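Local coordinates for protein cytochrome (Paracoccus pantotrophus, PDB 2XTS) that carries a heme c and forms, with its molybdenum-containing partner chain, the sulfane dehydrogenase SoxCD, which oxidises protein-bound sulfur and probably passes electrons on through its heme, at the interface of chains B and A. Numbering follows the deposited sequence. Chains: chain A, Cytochrome; chain B, Sulfite dehydrogenase.

The interface of chains B and A. Residues chain B 132-134, 138; chain A 178, 182-184, 192.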
ATOM      1  N   GLN B 132       0.358  30.828  -1.018  1.00  9.82           N
ATOM      2  CA  GLN B 132      -1.098  30.952  -1.060  1.00 10.03           C
ATOM      3  C   GLN B 132      -1.803  29.969  -0.133  1.00  9.50           C
ATOM      4  O   GLN B 132      -2.650  30.382   0.624  1.00 10.78           O
ATOM      5  CB  GLN B 132      -1.629  30.805  -2.492  1.00 10.63           C
ATOM      6  CG  GLN B 132      -1.162  31.925  -3.443  1.00 13.12           C
ATOM      7  CD  GLN B 132      -2.028  32.096  -4.667  1.00 17.36           C
ATOM      8  OE1 GLN B 132      -2.876  31.263  -4.973  1.00 19.81           O
ATOM      9  NE2 GLN B 132      -1.807  33.190  -5.381  1.00 19.78           N
ATOM     10  N   LEU B 133      -1.460  28.688  -0.180  1.00  8.66           N
ATOM     11  CA  LEU B 133      -2.192  27.678   0.595  1.00  8.84           C
ATOM     12  C   LEU B 133      -1.359  27.206   1.787  1.00  8.51           C
ATOM     13  O   LEU B 133      -0.141  27.238   1.757  1.00  8.74           O
ATOM     14  CB  LEU B 133      -2.633  26.490  -0.297  1.00  9.15           C
ATOM     15  CG  LEU B 133      -3.640  26.793  -1.424  1.00  9.93           C
ATOM     16  CD1 LEU B 133      -3.840  25.595  -2.285  1.00 10.80           C
ATOM     17  CD2 LEU B 133      -4.961  27.222  -0.859  1.00 14.38           C
ATOM     18  N   GLU B 134      -2.054  26.801   2.840  1.00  7.97           N
ATOM     19  CA  GLU B 134      -1.446  26.523   4.131  1.00  8.36           C
ATOM     20  C   GLU B 134      -1.407  25.024   4.423  1.00  8.19           C
ATOM     21  O   GLU B 134      -2.387  24.453   4.923  1.00  9.15           O
ATOM     22  CB  GLU B 134      -2.261  27.245   5.202  1.00  8.98           C
ATOM     23  CG  GLU B 134      -2.308  28.767   5.026  1.00  9.97           C
ATOM     24  CD  GLU B 134      -3.298  29.434   5.955  1.00 11.56           C
ATOM     25  OE1 GLU B 134      -3.279  29.094   7.155  1.00 12.50           O
ATOM     26  OE2 GLU B 134      -4.096  30.282   5.474  1.00 12.63           O
ATOM     27  N   TYR B 138      -1.669  20.682   0.521  1.00  6.51           N
ATOM     28  CA  TYR B 138      -2.199  21.570  -0.523  1.00  6.88           C
ATOM     29  C   TYR B 138      -1.133  22.011  -1.517  1.00  6.20           C
ATOM     30  O   TYR B 138      -1.382  22.092  -2.710  1.00  7.50           O
ATOM     31  CB  TYR B 138      -2.886  22.796   0.122  1.00  7.11           C
ATOM     32  CG  TYR B 138      -3.918  22.367   1.117  1.00  6.57           C
ATOM     33  CD1 TYR B 138      -5.115  21.816   0.700  1.00  8.99           C
ATOM     34  CD2 TYR B 138      -3.674  22.448   2.467  1.00  7.15           C
ATOM     35  CE1 TYR B 138      -6.042  21.372   1.606  1.00  8.06           C
ATOM     36  CE2 TYR B 138      -4.588  21.973   3.385  1.00  8.01           C
ATOM     37  CZ  TYR B 138      -5.778  21.456   2.943  1.00  8.40           C
ATOM     38  OH  TYR B 138      -6.705  20.964   3.823  1.00 10.66           O
TER
ATOM     39  N   ALA A 178       1.219  32.824   3.349  1.00  9.29           N
ATOM     40  CA  ALA A 178      -0.086  32.261   2.956  1.00  8.91           C
ATOM     41  C   ALA A 178      -1.189  32.660   3.916  1.00  9.23           C
ATOM     42  O   ALA A 178      -2.335  32.789   3.516  1.00  9.17           O
ATOM     43  CB  ALA A 178       0.008  30.741   2.846  1.00  9.46           C
ATOM     44  N   ASN A 182      -5.574  33.450   3.548  1.00 11.19           N
ATOM     45  CA  ASN A 182      -6.591  32.743   4.315  1.00 11.84           C
ATOM     46  C   ASN A 182      -7.646  32.131   3.402  1.00 11.11           C
ATOM     47  O   ASN A 182      -8.844  32.327   3.604  1.00 13.25           O
ATOM     48  CB  ASN A 182      -7.221  33.683   5.364  1.00 13.12           C
ATOM     49  CG  ASN A 182      -8.146  32.950   6.343  1.00 15.58           C
ATOM     50  OD1 ASN A 182      -8.016  31.735   6.567  1.00 16.60           O
ATOM     51  ND2 ASN A 182      -9.088  33.686   6.926  1.00 20.10           N
ATOM     52  N   VAL A 183      -7.178  31.395   2.389  1.00 10.10           N
ATOM     53  CA  VAL A 183      -8.036  30.754   1.400  1.00 10.88           C
ATOM     54  C   VAL A 183      -7.865  29.210   1.357  1.00 10.57           C
ATOM     55  O   VAL A 183      -8.221  28.548   0.392  1.00 12.52           O
ATOM     56  CB  VAL A 183      -7.830  31.321  -0.008  1.00 12.15           C
ATOM     57  CG1 VAL A 183      -8.228  32.780  -0.046  1.00 13.85           C
ATOM     58  CG2 VAL A 183      -6.407  31.081  -0.489  1.00 12.53           C
ATOM     59  N   THR A 184      -7.344  28.637   2.425  1.00  9.05           N
ATOM     60  CA  THR A 184      -7.230  27.203   2.589  1.00  8.57           C
ATOM     61  C   THR A 184      -8.438  26.674   3.368  1.00  8.95           C
ATOM     62  O   THR A 184      -8.893  27.314   4.309  1.00  9.67           O
ATOM     63  CB  THR A 184      -5.939  26.897   3.365  1.00  9.03           C
ATOM     64  OG1 THR A 184      -4.822  27.516   2.711  1.00  9.36           O
ATOM     65  CG2 THR A 184      -5.676  25.420   3.455  1.00  9.52           C
ATOM     66  N   PRO A 192      -5.635  24.862   9.323  1.00 10.40           N
ATOM     67  CA  PRO A 192      -5.728  24.228   8.005  1.00 10.32           C
ATOM     68  C   PRO A 192      -6.395  22.849   8.083  1.00  9.59           C
ATOM     69  O   PRO A 192      -6.087  22.042   8.966  1.00 10.28           O
ATOM     70  CB  PRO A 192      -4.267  24.115   7.567  1.00 10.97           C
ATOM     71  CG  PRO A 192      -3.579  25.290   8.295  1.00 11.32           C
ATOM     72  CD  PRO A 192      -4.279  25.353   9.617  1.00 10.88           C
TER
HETATM   73  O   HOH W   1      -4.470  30.322   2.735  1.00  9.82           O
HETATM   74  O   HOH W   2      -6.882  29.542   5.376  1.00 14.78           O
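The hydroxyl oxygen OG1 of A:Thr184 is gripped by two partners roughly at right angles. OG1 of A:Thr184 accepts a hydrogen bond from the backbone N of B:Glu134 at 2.9 Å, bent to 148° at the hydrogen, and it bonds to water 1 as well. With chi1 at -54° the hydroxyl stands beside its own backbone N, while the methyl CG2 is anti to that N and lies over a face of the B:Tyr138 ring. CG2 of A:Thr184 lies 3.9 Å from the centroid of the B:Tyr138 ring, displaced toward the rim and nearest to its CE2, a CH-pi contact. CD2 of B:Leu133 packs beside the same hydroxyl and against the carbonyl of A:Val183. An alanine in place of A:Thr184 would probably leave the B:Glu134 amide without its acceptor, cost water 1 a partner and open a gap over the tyrosine face.

B:Glu134 reaches along chain A, stretched out past CG (chi2 171°), which carries OE2 toward the waters. CG of B:Glu134 touches the methyl CB of A:Ala178 at 3.7 Å, and its CB meets CG of A:Pro192, the two side chains crossing at about a right angle. OE2 bonds to two bridging waters. Water 1, 2.8 Å from OE2 of B:Glu134, also joins the carbonyl O of B:Gln132 and the backbone N of A:Val183. Water 2 links OE2 to the amide oxygen OD1 of A:Asn182, at 2.7 Å from OD1, and to the backbone N and O of A:Thr184. The waters thus tether the carboxylate to backbone and side-chain groups of chain A and are likely to temper its charge.

This small, water-mediated patch pins the loop after the 3-10 helix 178-180 of the cytochrome subunit to a loop just before helix 136-140 of the molybdenum subunit. It lies near the C-terminal end of this chain, itself the heme-carrying N-terminal piece of the longer SoxD protein, and helps hold the two subunits of SoxCD together.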